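Putative endo-1,4-beta-xylanase (Bacteroides thetaiotaomicron VPI-5482, PDB 5MSX) is a family 43 glycoside hydrolase that probably cleaves O-glycosidic bonds, perhaps as an arabinofuranosidase acting on plant pectin. Local coordinates at residues 34-39 with 258-263; 114-119 with 128-133; 274-279 with 287-292. All coordinates share one frame; numbering follows the deposited sequence.

Interaction 1. Residues 34-39 with 258-263; sequences IADASI and PGHGCV. With CA (calcium ion), chain S; EDO (1,2-ethanediol), chain U.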
loop_
_atom_site.group_PDB
_atom_site.type_symbol
_atom_site.label_atom_id
_atom_site.label_comp_id
_atom_site.label_asym_id
_atom_site.label_seq_id
_atom_site.Cartn_x
_atom_site.Cartn_y
_atom_site.Cartn_z
ATOM N N ILE C 34 -2.645 -32.359 -8.890
ATOM C CA ILE C 34 -2.126 -31.108 -8.405
ATOM C C ILE C 34 -1.107 -31.354 -7.293
ATOM O O ILE C 34 -1.176 -32.377 -6.580
ATOM C CB ILE C 34 -3.238 -30.147 -7.934
ATOM C CG1 ILE C 34 -4.019 -30.702 -6.730
ATOM C CG2 ILE C 34 -4.178 -29.818 -9.095
ATOM C CD1 ILE C 34 -4.647 -29.607 -5.887
ATOM N N ALA C 35 -0.168 -30.426 -7.191
ATOM C CA ALA C 35 0.873 -30.447 -6.198
ATOM C C ALA C 35 1.174 -29.022 -5.701
ATOM O O ALA C 35 0.727 -28.030 -6.288
ATOM C CB ALA C 35 2.126 -31.057 -6.798
ATOM N N ASP C 36 1.953 -28.943 -4.634
ATOM C CA ASP C 36 2.499 -27.692 -4.145
ATOM C C ASP C 36 1.351 -26.714 -3.791
ATOM O O ASP C 36 1.444 -25.515 -4.067
ATOM C CB ASP C 36 3.441 -27.029 -5.181
ATOM C CG ASP C 36 4.438 -28.007 -5.852
ATOM O OD1 ASP C 36 4.980 -28.918 -5.189
ATOM O OD2 ASP C 36 4.716 -27.786 -7.052
ATOM N N ALA C 37 0.293 -27.234 -3.183
ATOM C CA ALA C 37 -0.968 -26.507 -3.044
ATOM C C ALA C 37 -0.921 -25.424 -1.975
ATOM O O ALA C 37 -0.274 -25.582 -0.924
ATOM C CB ALA C 37 -2.103 -27.471 -2.750
ATOM N N SER C 38 -1.599 -24.317 -2.267
ATOM C CA SER C 38 -1.789 -23.211 -1.349
ATOM C C SER C 38 -3.263 -23.062 -1.221
ATOM O O SER C 38 -3.923 -22.716 -2.182
ATOM C CB SER C 38 -1.170 -21.924 -1.907
ATOM O OG SER C 38 0.241 -22.028 -1.901
ATOM N N ILE C 39 -3.792 -23.409 -0.052
ATOM C CA ILE C 39 -5.212 -23.446 0.174
ATOM C C ILE C 39 -5.564 -22.427 1.257
ATOM O O ILE C 39 -4.837 -22.268 2.245
ATOM C CB ILE C 39 -5.654 -24.854 0.562
ATOM C CG1 ILE C 39 -5.396 -25.842 -0.609
ATOM C CG2 ILE C 39 -7.123 -24.861 0.984
ATOM C CD1 ILE C 39 -5.307 -27.294 -0.155
ATOM N N PRO C 258 4.958 -37.495 1.605
ATOM C CA PRO C 258 4.065 -36.382 1.925
ATOM C C PRO C 258 4.775 -35.040 1.962
ATOM O O PRO C 258 5.181 -34.550 3.033
ATOM C CB PRO C 258 3.496 -36.757 3.297
ATOM C CG PRO C 258 4.556 -37.538 3.915
ATOM C CD PRO C 258 5.146 -38.364 2.784
ATOM N N GLY C 259 4.895 -34.435 0.782
ATOM C CA GLY C 259 5.645 -33.195 0.621
ATOM C C GLY C 259 4.868 -31.924 0.323
ATOM O O GLY C 259 3.734 -31.747 0.723
ATOM N N HIS C 260 5.539 -31.054 -0.418
ATOM C CA HIS C 260 5.185 -29.662 -0.580
ATOM C C HIS C 260 3.665 -29.440 -0.623
ATOM O O HIS C 260 2.970 -29.904 -1.562
ATOM C CB HIS C 260 5.850 -29.156 -1.845
ATOM C CG HIS C 260 5.760 -27.681 -2.049
ATOM N ND1 HIS C 260 6.556 -27.032 -2.970
ATOM C CD2 HIS C 260 4.953 -26.733 -1.507
ATOM C CE1 HIS C 260 6.244 -25.747 -2.987
ATOM N NE2 HIS C 260 5.290 -25.539 -2.091
ATOM N N GLY C 261 3.178 -28.781 0.439
ATOM C CA GLY C 261 1.800 -28.324 0.524
ATOM C C GLY C 261 1.660 -27.050 1.316
ATOM O O GLY C 261 2.420 -26.110 1.099
ATOM N N CYS C 262 0.680 -26.991 2.216
ATOM C CA CYS C 262 0.465 -25.774 3.004
ATOM C C CYS C 262 -0.190 -26.134 4.324
ATOM O O CYS C 262 -0.566 -27.303 4.548
ATOM C CB CYS C 262 -0.408 -24.776 2.260
ATOM S SG CYS C 262 -2.088 -25.396 2.008
ATOM N N VAL C 263 -0.302 -25.121 5.174
ATOM C CA VAL C 263 -1.128 -25.116 6.380
ATOM C C VAL C 263 -2.175 -24.012 6.272
ATOM O O VAL C 263 -1.909 -22.917 5.785
ATOM C CB VAL C 263 -0.282 -24.975 7.687
ATOM C CG1 VAL C 263 -1.154 -24.747 8.932
ATOM C CG2 VAL C 263 0.563 -26.231 7.880
HETATM CA CA CA S . 4.267 -23.161 -1.314
HETATM C C1 EDO U . 8.619 -28.983 -8.920
HETATM O O1 EDO U . 8.874 -29.151 -7.517
HETATM C C2 EDO U . 7.173 -28.622 -9.157
HETATM O O2 EDO U . 6.372 -29.266 -8.181
HETATM O O HOH W 1 3.093 -23.458 -3.491
HETATM O O HOH W 2 0.130 -30.054 -2.291
HETATM O O HOH W 3 2.079 -23.789 -0.796
HETATM O O HOH W 4 4.366 -24.140 0.819
HETATM O O HOH W 5 3.696 -20.938 -0.549
HETATM O O HOH W 6 5.243 -21.616 -3.106
#
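Asp36 lies across one face of the His260 ring, with CB 3.7 Å from the ring centroid and almost on the ring normal, a CH-pi contact. With chi1 at -171°, His260 CG lies opposite the backbone N, which sets the ring against Asp36 and leaves NE2 pointing at the calcium ion, 2.7 Å away in the ring plane. Five waters fill other metal positions, and three of them link it to the protein: water 1 donates to Asp36 O, water 3 to Ala37 O and Ser38 OG, and water 4 to Gly261 O. Strands 37-39 and 261-263, whose directions differ by 23°, come from the first and last sheets of the five-bladed beta-propeller expected of this family, and the chain turns a corner at Asp36 and at His260, beside the metal. Direct bonds between the segments are poor: Asp36 N to His260 O is weak at 3.4 Å, as is Ile39 N to Cys262 SG at 3.3 Å. Water 2 makes good part of this by accepting from Ala37 N at 3.0 Å and donating to His260 O at 2.9 Å. Asp36, predicted to be the proton acceptor, has OD2 hydrogen-bonded to Thr51 OG1; a 1,2-ethanediol also approaches that oxygen, at a doubtfully short distance. Ser38 OG is further held by Pro94 O, and Gly261 N pairs with Tyr225 OH.

Interaction 2. Residues 114-119 with 128-133; sequences MYPAVA and LARGKD. With EDO (1,2-ethanediol), chain Q.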
loop_
_atom_site.group_PDB
_atom_site.type_symbol
_atom_site.label_atom_id
_atom_site.label_comp_id
_atom_site.label_asym_id
_atom_site.label_seq_id
_atom_site.Cartn_x
_atom_site.Cartn_y
_atom_site.Cartn_z
ATOM N N MET C 114 10.764 -16.871 -9.492
ATOM C CA MET C 114 9.670 -16.234 -8.772
ATOM C C MET C 114 9.373 -14.844 -9.338
ATOM O O MET C 114 10.316 -14.094 -9.593
ATOM C CB MET C 114 10.021 -16.133 -7.300
ATOM C CG MET C 114 10.139 -17.515 -6.649
ATOM S SD MET C 114 10.640 -17.429 -4.937
ATOM C CE MET C 114 12.190 -16.512 -5.017
ATOM N N TYR C 115 8.083 -14.538 -9.491
ATOM C CA TYR C 115 7.560 -13.227 -9.887
ATOM C C TYR C 115 6.418 -12.776 -8.974
ATOM O O TYR C 115 5.555 -13.580 -8.627
ATOM C CB TYR C 115 6.964 -13.269 -11.294
ATOM C CG TYR C 115 7.964 -13.584 -12.361
ATOM C CD1 TYR C 115 8.334 -14.903 -12.621
ATOM C CD2 TYR C 115 8.540 -12.556 -13.128
ATOM C CE1 TYR C 115 9.278 -15.193 -13.592
ATOM C CE2 TYR C 115 9.460 -12.832 -14.119
ATOM C CZ TYR C 115 9.844 -14.145 -14.351
ATOM O OH TYR C 115 10.780 -14.418 -15.327
ATOM N N PRO C 116 6.373 -11.469 -8.649
ATOM C CA PRO C 116 5.190 -10.881 -8.021
ATOM C C PRO C 116 4.097 -10.538 -9.024
ATOM O O PRO C 116 4.368 -9.944 -10.065
ATOM C CB PRO C 116 5.746 -9.616 -7.375
ATOM C CG PRO C 116 6.884 -9.205 -8.256
ATOM C CD PRO C 116 7.453 -10.474 -8.830
ATOM N N ALA C 117 2.867 -10.930 -8.715
ATOM C CA ALA C 117 1.718 -10.642 -9.548
ATOM C C ALA C 117 0.632 -10.030 -8.683
ATOM O O ALA C 117 0.623 -10.239 -7.464
ATOM C CB ALA C 117 1.216 -11.902 -10.236
ATOM N N VAL C 118 -0.285 -9.291 -9.309
ATOM C CA VAL C 118 -1.297 -8.522 -8.569
ATOM C C VAL C 118 -2.614 -8.523 -9.296
ATOM O O VAL C 118 -2.631 -8.571 -10.511
ATOM C CB VAL C 118 -0.820 -7.060 -8.319
ATOM C CG1 VAL C 118 -0.575 -6.314 -9.639
ATOM C CG2 VAL C 118 -1.804 -6.306 -7.421
ATOM N N ALA C 119 -3.705 -8.493 -8.542
ATOM C CA ALA C 119 -5.056 -8.494 -9.094
ATOM C C ALA C 119 -6.022 -7.810 -8.131
ATOM O O ALA C 119 -5.682 -7.608 -6.975
ATOM C CB ALA C 119 -5.515 -9.926 -9.333
ATOM N N LEU C 128 1.705 -9.289 -13.944
ATOM C CA LEU C 128 2.981 -8.964 -13.301
ATOM C C LEU C 128 2.871 -7.572 -12.649
ATOM O O LEU C 128 2.269 -6.660 -13.218
ATOM C CB LEU C 128 4.136 -9.009 -14.280
ATOM C CG LEU C 128 4.629 -10.392 -14.699
ATOM C CD1 LEU C 128 5.818 -10.260 -15.628
ATOM C CD2 LEU C 128 5.014 -11.210 -13.476
ATOM N N ALA C 129 3.392 -7.462 -11.429
ATOM C CA ALA C 129 3.268 -6.252 -10.618
ATOM C C ALA C 129 4.314 -5.203 -10.985
ATOM O O ALA C 129 4.091 -4.018 -10.765
ATOM C CB ALA C 129 3.367 -6.600 -9.150
ATOM N N ARG C 130 5.447 -5.671 -11.508
ATOM C CA ARG C 130 6.532 -4.855 -12.030
ATOM C C ARG C 130 6.735 -5.160 -13.505
ATOM O O ARG C 130 6.530 -6.296 -13.930
ATOM C CB ARG C 130 7.848 -5.207 -11.333
ATOM C CG ARG C 130 7.945 -4.664 -9.942
ATOM C CD ARG C 130 9.378 -4.434 -9.502
ATOM N NE ARG C 130 9.763 -5.413 -8.506
ATOM C CZ ARG C 130 10.382 -6.559 -8.745
ATOM N NH1 ARG C 130 10.735 -6.916 -9.980
ATOM N NH2 ARG C 130 10.660 -7.355 -7.719
ATOM N N GLY C 131 7.148 -4.143 -14.274
ATOM C CA GLY C 131 7.599 -4.331 -15.663
ATOM C C GLY C 131 6.434 -4.581 -16.587
ATOM O O GLY C 131 5.277 -4.437 -16.179
ATOM N N LYS C 132 6.729 -4.960 -17.833
ATOM C CA LYS C 132 5.682 -5.314 -18.794
ATOM C C LYS C 132 5.085 -6.682 -18.435
ATOM O O LYS C 132 5.823 -7.611 -18.057
ATOM C CB LYS C 132 6.240 -5.329 -20.220
ATOM N N ASP C 133 3.761 -6.797 -18.537
ATOM C CA ASP C 133 3.078 -8.077 -18.319
ATOM C C ASP C 133 3.344 -9.162 -19.409
ATOM O O ASP C 133 2.451 -9.527 -20.165
ATOM C CB ASP C 133 1.560 -7.873 -18.142
ATOM C CG ASP C 133 0.870 -9.116 -17.551
ATOM O OD1 ASP C 133 1.527 -9.887 -16.807
ATOM O OD2 ASP C 133 -0.318 -9.337 -17.829
HETATM C C1 EDO Q . 8.618 -1.125 -13.235
HETATM O O1 EDO Q . 7.210 -1.362 -13.077
HETATM C C2 EDO Q . 8.866 -0.358 -14.533
HETATM O O2 EDO Q . 8.465 -1.089 -15.705
#
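Pro116 O receives the N-H of Ala129 in a fairly straight bond of 3.0 Å, 163° at the hydrogen, with the donor tilted well away from the carbonyl plane. Beside it Ala117 and Leu128 form an antiparallel non-hydrogen-bonded pair, their CA atoms 4.3 Å apart and their side chains diverging. Apolar groups fill in around this backbone link. The methyl of Ala129 is shared, with Val118 CG1 at 4.0 Å from its CB and the Pro116 ring also against it. Leu128 CB points away from 114-119, but with CD1 anti to CA (chi2 -178°) the other branch, CD2, is left turned to Tyr115, 3.6 Å from Tyr115 CB. Over one face of the Arg130 guanidinium lies Pro116 CG, 4.2 Å above the plane and offset toward the rim.

The second shell fixes these groups. Arg130 NH2 bonds to Ile182 O and NH1 to Thr143 O, which fixes the turn of the guanidinium that Pro116 CG overlies. Tyr115 OH accepts from Thr140 N, and its ring meets Phe135 edge to face. Asp133 OD1 takes the N-H of Leu128 at 2.9 Å, from above the carboxylate plane, so the loop after Leu128 is tied back to its own start; the same oxygen also bonds to Ser85 OG. Ala129 O is bonded to Lys208 NZ of the second subunit, whose Asp270 shares a 1,2-ethanediol with Gly131 N.

Segment 114-119 belongs to strand 113-119 of the antiparallel sheet that is probably the second blade of the propeller, between strand 103-106, which it meets through Ala117 and Ile106, and the short strand 127-128, from which the 128-133 loop departs toward strand 156-159.

Interaction 3. Residues 274-279 with 287-292; sequences FAYLEF and QTYVNQ. With EDO (1,2-ethanediol), chain B.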
loop_
_atom_site.group_PDB
_atom_site.type_symbol
_atom_site.label_atom_id
_atom_site.label_comp_id
_atom_site.label_asym_id
_atom_site.label_seq_id
_atom_site.Cartn_x
_atom_site.Cartn_y
_atom_site.Cartn_z
ATOM N N PHE C 274 -3.412 -29.559 7.349
ATOM C CA PHE C 274 -2.154 -29.753 6.614
ATOM C C PHE C 274 -2.522 -30.375 5.260
ATOM O O PHE C 274 -3.160 -31.432 5.213
ATOM C CB PHE C 274 -1.242 -30.687 7.424
ATOM C CG PHE C 274 0.020 -31.079 6.724
ATOM C CD1 PHE C 274 1.029 -30.122 6.463
ATOM C CD2 PHE C 274 0.235 -32.398 6.337
ATOM C CE1 PHE C 274 2.213 -30.492 5.843
ATOM C CE2 PHE C 274 1.429 -32.775 5.709
ATOM C CZ PHE C 274 2.411 -31.835 5.456
ATOM N N ALA C 275 -2.157 -29.707 4.174
ATOM C CA ALA C 275 -2.348 -30.235 2.828
ATOM C C ALA C 275 -1.009 -30.633 2.322
ATOM O O ALA C 275 -0.030 -29.928 2.572
ATOM C CB ALA C 275 -2.913 -29.185 1.930
ATOM N N TYR C 276 -0.947 -31.744 1.591
ATOM C CA TYR C 276 0.334 -32.243 1.084
ATOM C C TYR C 276 0.172 -32.975 -0.250
ATOM O O TYR C 276 -0.858 -33.562 -0.540
ATOM C CB TYR C 276 0.995 -33.159 2.103
ATOM C CG TYR C 276 0.141 -34.356 2.480
ATOM C CD1 TYR C 276 -0.880 -34.237 3.419
ATOM C CD2 TYR C 276 0.343 -35.608 1.895
ATOM C CE1 TYR C 276 -1.666 -35.335 3.760
ATOM C CE2 TYR C 276 -0.452 -36.694 2.227
ATOM C CZ TYR C 276 -1.448 -36.556 3.163
ATOM O OH TYR C 276 -2.240 -37.644 3.515
ATOM N N LEU C 277 1.216 -32.934 -1.052
ATOM C CA LEU C 277 1.263 -33.784 -2.235
ATOM C C LEU C 277 1.666 -35.187 -1.801
ATOM O O LEU C 277 2.257 -35.361 -0.719
ATOM C CB LEU C 277 2.225 -33.202 -3.289
ATOM C CG LEU C 277 3.718 -33.289 -2.995
ATOM C CD1 LEU C 277 4.307 -34.678 -3.268
ATOM C CD2 LEU C 277 4.476 -32.230 -3.820
ATOM N N GLU C 278 1.378 -36.169 -2.677
ATOM C CA GLU C 278 1.696 -37.562 -2.443
ATOM C C GLU C 278 2.331 -38.099 -3.730
ATOM O O GLU C 278 2.024 -37.606 -4.823
ATOM C CB GLU C 278 0.442 -38.349 -2.018
ATOM C CG GLU C 278 0.715 -39.692 -1.299
ATOM C CD GLU C 278 0.776 -40.915 -2.241
ATOM O OE1 GLU C 278 1.134 -42.031 -1.739
ATOM O OE2 GLU C 278 0.456 -40.775 -3.477
ATOM N N PHE C 279 3.287 -39.015 -3.577
ATOM C CA PHE C 279 4.085 -39.579 -4.706
ATOM C C PHE C 279 3.261 -39.945 -5.964
ATOM O O PHE C 279 3.692 -39.715 -7.094
ATOM C CB PHE C 279 4.904 -40.799 -4.220
ATOM C CG PHE C 279 5.732 -41.444 -5.306
ATOM C CD1 PHE C 279 6.916 -40.850 -5.743
ATOM C CD2 PHE C 279 5.320 -42.640 -5.897
ATOM C CE1 PHE C 279 7.674 -41.437 -6.735
ATOM C CE2 PHE C 279 6.077 -43.232 -6.900
ATOM C CZ PHE C 279 7.258 -42.635 -7.318
ATOM N N GLN C 287 -1.132 -36.198 -6.570
ATOM C CA GLN C 287 -2.381 -35.601 -6.092
ATOM C C GLN C 287 -2.158 -35.051 -4.704
ATOM O O GLN C 287 -1.102 -35.308 -4.097
ATOM C CB GLN C 287 -3.518 -36.612 -6.138
ATOM C CG GLN C 287 -3.972 -36.899 -7.547
ATOM C CD GLN C 287 -5.258 -37.711 -7.579
ATOM O OE1 GLN C 287 -5.250 -38.887 -7.253
ATOM N NE2 GLN C 287 -6.370 -37.077 -7.950
ATOM N N THR C 288 -3.140 -34.272 -4.231
ATOM C CA THR C 288 -3.054 -33.520 -2.964
ATOM C C THR C 288 -4.111 -34.035 -2.013
ATOM O O THR C 288 -5.235 -34.347 -2.435
ATOM C CB THR C 288 -3.138 -31.989 -3.161
ATOM O OG1 THR C 288 -1.945 -31.531 -3.803
ATOM C CG2 THR C 288 -3.262 -31.217 -1.810
ATOM N N TYR C 289 -3.714 -34.199 -0.749
ATOM C CA TYR C 289 -4.565 -34.718 0.317
ATOM C C TYR C 289 -4.538 -33.750 1.495
ATOM O O TYR C 289 -3.577 -32.983 1.648
ATOM C CB TYR C 289 -4.039 -36.091 0.778
ATOM C CG TYR C 289 -4.059 -37.099 -0.358
ATOM C CD1 TYR C 289 -3.028 -37.140 -1.279
ATOM C CD2 TYR C 289 -5.144 -37.924 -0.565
ATOM C CE1 TYR C 289 -3.047 -38.012 -2.341
ATOM C CE2 TYR C 289 -5.166 -38.830 -1.631
ATOM C CZ TYR C 289 -4.110 -38.861 -2.524
ATOM O OH TYR C 289 -4.078 -39.752 -3.597
ATOM N N VAL C 290 -5.556 -33.833 2.344
ATOM C CA VAL C 290 -5.699 -32.945 3.526
ATOM C C VAL C 290 -5.975 -33.803 4.773
ATOM O O VAL C 290 -6.793 -34.752 4.735
ATOM C CB VAL C 290 -6.812 -31.873 3.315
ATOM C CG1 VAL C 290 -6.964 -30.952 4.536
ATOM C CG2 VAL C 290 -6.498 -31.000 2.107
ATOM N N ASN C 291 -5.287 -33.473 5.869
ATOM C CA ASN C 291 -5.583 -34.040 7.197
ATOM C C ASN C 291 -5.515 -32.951 8.227
ATOM O O ASN C 291 -4.925 -31.882 7.997
ATOM C CB ASN C 291 -4.564 -35.110 7.588
ATOM C CG ASN C 291 -4.775 -36.395 6.857
ATOM O OD1 ASN C 291 -5.823 -37.065 7.020
ATOM N ND2 ASN C 291 -3.824 -36.740 6.021
ATOM N N GLN C 292 -6.054 -33.253 9.394
ATOM C CA GLN C 292 -5.949 -32.342 10.554
ATOM C C GLN C 292 -4.517 -32.162 11.053
ATOM O O GLN C 292 -3.714 -33.089 10.988
ATOM C CB GLN C 292 -6.776 -32.873 11.734
ATOM C CG GLN C 292 -8.268 -32.907 11.467
ATOM C CD GLN C 292 -9.015 -33.607 12.600
ATOM O OE1 GLN C 292 -8.712 -34.737 12.968
ATOM N NE2 GLN C 292 -9.981 -32.934 13.145
HETATM C C1 EDO B . -2.079 -34.094 14.354
HETATM O O1 EDO B . -1.069 -33.358 13.626
HETATM C C2 EDO B . -2.581 -35.403 13.770
HETATM O O2 EDO B . -3.120 -35.243 12.420
HETATM O O HOH W 7 -1.506 -39.623 -5.069
#
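The beta hairpin of strands 272-278 and 287-293 joins Phe274 to Asn291 and Tyr276 to Tyr289 as antiparallel hydrogen-bonded pairs. Phe274 N reaches Asn291 O at 2.8 Å with an almost linear N-H, while Tyr276 N and Tyr289 O pair at 2.9 Å; each is matched by a return bond. On one face Ala275 CB packs on Val290 CG2 at 4.0 Å. On the other, the Tyr276 ring leans across the neighbouring strand: with CG between the backbone N and the carbonyl carbon (chi1 58°), the ring turns one face to Tyr289 CB, 3.6 Å from Tyr276 CZ. Asn291 ND2 comes in at its edge, 3.1 Å from Tyr276 OH, and the amide plane is turned 19° from that of the ring; Asn291 OD1 bonds to Thr307 OG1. An alanine at Tyr276 is likely to leave Tyr289 CB without its covering ring face and the Asn291 amide without its edge neighbour. Farther along, Glu278 CB touches Tyr289 CE1 at 3.5 Å, and water 7 bridges Glu278 OE2, which also takes the N-H of Gly280, and Tyr289 OH, which also bonds to Phe25 O. Such a twisted hairpin, carrying the middle and outer strands of its sheet, is typical of a beta-propeller blade.

Overall arrangement
Interactions 1 and 3 adjoin, their centres 6 Å apart, because strand 261-264 is the sheet neighbour of strand 272-278: Cys262 O and Ala275 N probably hydrogen-bond at 2.9 Å. Ile34 O and Thr288 OG1, 3.0 Å apart, tie the N-terminal strand to strand 287-293 of the propeller's last sheet, consistent with closure of the propeller between its first and last blades. Leu277 packs on Asp36, so interaction 3 backs the predicted catalytic centre, where His260 lies near the predicted residues Asp154 and Glu200. Interaction 2, nested in the chain loop that interaction 1 closes, is peripheral: its centre is 23 Å from that of interaction 1 and 29 Å from interaction 3's, at a contact with the second subunit.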